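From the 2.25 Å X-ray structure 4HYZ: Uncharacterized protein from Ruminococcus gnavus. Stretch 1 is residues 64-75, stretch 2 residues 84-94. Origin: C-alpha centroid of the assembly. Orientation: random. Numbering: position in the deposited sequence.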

# COMPACT_ATOMS: atom_id res chain seq x y z
N GLU A 64 -10.50 19.72 23.70
CA GLU A 64 -11.13 20.37 22.55
C GLU A 64 -10.54 19.94 21.22
O GLU A 64 -9.33 19.78 21.08
CB GLU A 64 -11.01 21.90 22.68
CG GLU A 64 -12.17 22.64 22.01
CD GLU A 64 -12.09 24.15 21.94
OE1 GLU A 64 -11.01 24.72 22.23
OE2 GLU A 64 -13.12 24.77 21.58
N PHE A 65 -11.43 19.77 20.23
CA PHE A 65 -11.08 19.48 18.85
C PHE A 65 -10.25 20.63 18.33
O PHE A 65 -10.64 21.79 18.52
CB PHE A 65 -12.35 19.29 18.00
CG PHE A 65 -12.09 19.27 16.51
CD1 PHE A 65 -11.74 18.09 15.86
CD2 PHE A 65 -12.19 20.44 15.76
CE1 PHE A 65 -11.51 18.08 14.48
CE2 PHE A 65 -11.95 20.42 14.38
CZ PHE A 65 -11.61 19.24 13.75
N LYS A 66 -9.11 20.34 17.69
CA LYS A 66 -8.27 21.41 17.16
C LYS A 66 -8.30 21.42 15.63
O LYS A 66 -8.56 22.48 15.04
CB LYS A 66 -6.82 21.30 17.67
CG LYS A 66 -6.65 21.65 19.15
CD LYS A 66 -5.19 21.65 19.54
N GLU A 67 -8.10 20.27 14.98
CA GLU A 67 -7.99 20.20 13.52
C GLU A 67 -8.06 18.77 12.99
O GLU A 67 -7.75 17.83 13.74
CB GLU A 67 -6.57 20.75 13.21
CG GLU A 67 -6.35 21.42 11.87
CD GLU A 67 -4.88 21.72 11.64
OE1 GLU A 67 -4.08 20.76 11.50
OE2 GLU A 67 -4.52 22.92 11.59
N PHE A 68 -8.39 18.59 11.69
CA PHE A 68 -8.26 17.29 11.01
C PHE A 68 -6.89 17.26 10.39
O PHE A 68 -6.43 18.30 9.90
CB PHE A 68 -9.34 17.04 9.94
CG PHE A 68 -10.70 16.73 10.53
CD1 PHE A 68 -10.97 15.47 11.06
CD2 PHE A 68 -11.70 17.69 10.58
CE1 PHE A 68 -12.21 15.19 11.64
CE2 PHE A 68 -12.95 17.40 11.13
CZ PHE A 68 -13.19 16.14 11.67
N GLY A 69 -6.24 16.12 10.43
CA GLY A 69 -4.94 15.93 9.80
C GLY A 69 -5.02 15.08 8.54
O GLY A 69 -6.04 15.09 7.84
N LYS A 70 -3.96 14.30 8.28
CA LYS A 70 -3.79 13.42 7.12
C LYS A 70 -4.76 12.24 7.09
O LYS A 70 -5.22 11.77 8.13
CB LYS A 70 -2.36 12.87 7.08
CG LYS A 70 -1.31 13.90 6.74
CD LYS A 70 0.10 13.30 6.75
N CYS A 71 -5.03 11.75 5.87
CA CYS A 71 -5.88 10.61 5.57
C CYS A 71 -5.07 9.50 4.95
O CYS A 71 -4.28 9.79 4.05
CB CYS A 71 -7.01 11.00 4.62
SG CYS A 71 -8.41 11.74 5.45
N THR A 72 -5.34 8.25 5.36
CA THR A 72 -4.81 7.01 4.79
C THR A 72 -6.01 6.20 4.30
O THR A 72 -6.87 5.88 5.11
CB THR A 72 -3.97 6.22 5.81
OG1 THR A 72 -2.95 7.05 6.34
CG2 THR A 72 -3.39 4.96 5.22
N TYR A 73 -6.05 5.83 3.03
CA TYR A 73 -7.18 5.13 2.42
C TYR A 73 -6.92 3.64 2.26
O TYR A 73 -5.84 3.23 1.88
CB TYR A 73 -7.53 5.77 1.05
CG TYR A 73 -7.87 7.24 1.20
CD1 TYR A 73 -9.16 7.65 1.54
CD2 TYR A 73 -6.89 8.23 1.05
CE1 TYR A 73 -9.47 9.00 1.72
CE2 TYR A 73 -7.20 9.59 1.21
CZ TYR A 73 -8.50 9.96 1.53
OH TYR A 73 -8.83 11.29 1.72
N LEU A 74 -7.95 2.84 2.54
CA LEU A 74 -7.87 1.38 2.45
C LEU A 74 -9.19 0.88 1.92
O LEU A 74 -10.12 1.65 1.70
CB LEU A 74 -7.57 0.75 3.84
CG LEU A 74 -6.25 1.15 4.54
CD1 LEU A 74 -6.27 0.70 6.00
CD2 LEU A 74 -5.06 0.46 3.90
N GLY A 75 -9.27 -0.41 1.69
CA GLY A 75 -10.50 -0.99 1.16
C GLY A 75 -10.62 -2.45 1.51
O GLY A 75 -9.68 -3.08 2.03
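Stretch 2 (84-94) GGVIIVVKYEE

Stretch 2 lies beside stretch 1 as its antiparallel partner in a β-sheet. Residues 84-92 are extended and run against strand 65-75, with 153° between the two N-to-C directions and a closest approach of the axes of 4.4 Å. Gly84 pairs with Gly75, Val86 with Tyr73, Ile88 with Cys71, Val90 with Phe68 and Tyr92 with Phe65, at CA-CA distances of 4.5 to 4.7 Å; beyond Tyr92 the chain leaves the strand at Glu93 and Glu94.

The backbone ladder fixes this register. Gly85 and Leu74 exchange two hydrogen bonds (Gly85 N to Leu74 O 2.8 Å, Leu74 N to Gly85 O 2.9 Å), as do Ile87 and Thr72 (Ile87 N to Thr72 O and Thr72 N to Ile87 O, both 2.8 Å). Two bulges in stretch 1 then each insert one extra residue. At the first, Val89 opposes two residues: Val89 N donates to Lys70 O (3.0 Å), while Val89 O accepts from Gly69 N (2.7 Å). At the second, Lys91 O takes both Lys66 N (2.8 Å) and Glu67 N (3.2 Å), and Lys91 N returns a bond to Glu67 O (2.8 Å). Glu93 N to Glu64 O, 3.0 Å, closes the ladder. Between these bonds CA-H...O contacts fill in, such as Val86 CA to Thr72 O at 3.3 Å.

Gly69 suits its bulge: an ideal CB built on Gly69 would point toward stretch 2 and lie 2.9 Å from Val89 CB, a clash.

Apolar packing dominates the face carrying Val86, Ile88, Val90 and Tyr92. Cys71 SG touches both Val86 CG2 (3.7 Å) and Ile88 CD1 (3.6 Å), so one small side chain bridges two neighbours. Val86 CG2 also meets Tyr73 CE1 at 3.7 Å. Phe68 spans the next pair, its CD1 3.8 Å from Ile88 CD1 and its CE1 3.7 Å from Val90 CG2. Val90 CG1 sits at the edge of the Phe65 ring, 3.6 Å from Phe65 CD1. Val90 thus touches two aromatic side chains, Phe65 and Phe68, while Ile88 and Val86 each pair one aromatic with Cys71.

The face of Ile87 and Lys91 is more mixed. Ile87 CD1 packs on Leu74 CD1 at 3.8 Å, whereas the extended Lys91 side chain reaches Glu67 in a salt bridge, NZ to OE1 3.2 Å. A water bonds to Thr72 OG1 (2.8 Å) and donates to Ile87 O (3.0 Å) and, weakly, to Lys70 O (3.2 Å), linking the strands beside the first bulge.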

# COMPACT_ATOMS: atom_id res chain seq x y z
N GLY A 84 -15.00 1.01 1.51
CA GLY A 84 -13.94 2.00 1.45
C GLY A 84 -13.62 2.46 2.85
O GLY A 84 -14.52 2.80 3.60
N GLY A 85 -12.34 2.41 3.20
CA GLY A 85 -11.90 2.81 4.53
C GLY A 85 -10.95 3.99 4.55
O GLY A 85 -10.25 4.27 3.57
N VAL A 86 -10.93 4.68 5.69
CA VAL A 86 -10.05 5.80 5.89
C VAL A 86 -9.58 5.83 7.34
O VAL A 86 -10.35 5.60 8.26
CB VAL A 86 -10.66 7.15 5.42
CG1 VAL A 86 -11.83 7.60 6.30
CG2 VAL A 86 -9.60 8.25 5.33
N ILE A 87 -8.28 6.06 7.51
CA ILE A 87 -7.64 6.31 8.79
C ILE A 87 -7.34 7.80 8.75
O ILE A 87 -6.59 8.26 7.89
CB ILE A 87 -6.43 5.42 9.10
CG1 ILE A 87 -6.81 3.91 8.92
CG2 ILE A 87 -5.94 5.76 10.52
CD1 ILE A 87 -5.66 2.95 9.03
N ILE A 88 -8.04 8.58 9.56
CA ILE A 88 -7.90 10.04 9.55
C ILE A 88 -7.42 10.51 10.91
O ILE A 88 -7.87 10.04 11.95
CB ILE A 88 -9.22 10.75 9.08
CG1 ILE A 88 -9.08 12.31 9.03
CG2 ILE A 88 -10.44 10.28 9.86
CD1 ILE A 88 -10.25 13.03 8.28
N VAL A 89 -6.44 11.41 10.88
CA VAL A 89 -5.87 12.01 12.07
C VAL A 89 -6.80 13.10 12.56
O VAL A 89 -7.22 13.95 11.78
CB VAL A 89 -4.44 12.57 11.82
CG1 VAL A 89 -3.92 13.33 13.04
CG2 VAL A 89 -3.48 11.46 11.43
N VAL A 90 -7.14 13.06 13.85
CA VAL A 90 -7.94 14.11 14.49
C VAL A 90 -7.05 14.68 15.60
O VAL A 90 -6.58 13.94 16.48
CB VAL A 90 -9.34 13.68 14.96
CG1 VAL A 90 -10.10 14.87 15.50
CG2 VAL A 90 -10.12 13.04 13.81
N LYS A 91 -6.72 15.96 15.49
CA LYS A 91 -5.83 16.63 16.46
C LYS A 91 -6.67 17.29 17.56
O LYS A 91 -7.49 18.15 17.27
CB LYS A 91 -4.91 17.66 15.77
CG LYS A 91 -4.31 17.18 14.44
CD LYS A 91 -3.33 18.18 13.84
CE LYS A 91 -2.58 17.60 12.67
NZ LYS A 91 -1.79 18.64 11.97
N TYR A 92 -6.52 16.79 18.79
CA TYR A 92 -7.19 17.34 19.99
C TYR A 92 -6.14 18.05 20.82
O TYR A 92 -4.94 17.88 20.57
CB TYR A 92 -7.89 16.24 20.82
CG TYR A 92 -9.03 15.55 20.11
CD1 TYR A 92 -10.30 16.12 20.06
CD2 TYR A 92 -8.85 14.30 19.52
CE1 TYR A 92 -11.35 15.50 19.38
CE2 TYR A 92 -9.90 13.66 18.87
CZ TYR A 92 -11.15 14.25 18.80
OH TYR A 92 -12.18 13.61 18.14
N GLU A 93 -6.57 18.82 21.83
CA GLU A 93 -5.69 19.55 22.73
C GLU A 93 -4.71 18.60 23.43
O GLU A 93 -3.53 18.95 23.58
CB GLU A 93 -6.50 20.35 23.75
CG GLU A 93 -6.18 21.83 23.77
N GLU A 94 -5.16 17.39 23.81
CA GLU A 94 -4.28 16.44 24.50
C GLU A 94 -3.42 15.59 23.53
O GLU A 94 -2.58 14.82 23.99
CB GLU A 94 -5.07 15.53 25.45
CG GLU A 94 -5.69 16.25 26.64
CD GLU A 94 -4.78 17.15 27.45
OE1 GLU A 94 -3.62 16.75 27.75
OE2 GLU A 94 -5.22 18.28 27.78
O HOH W 1 -3.71 8.99 8.28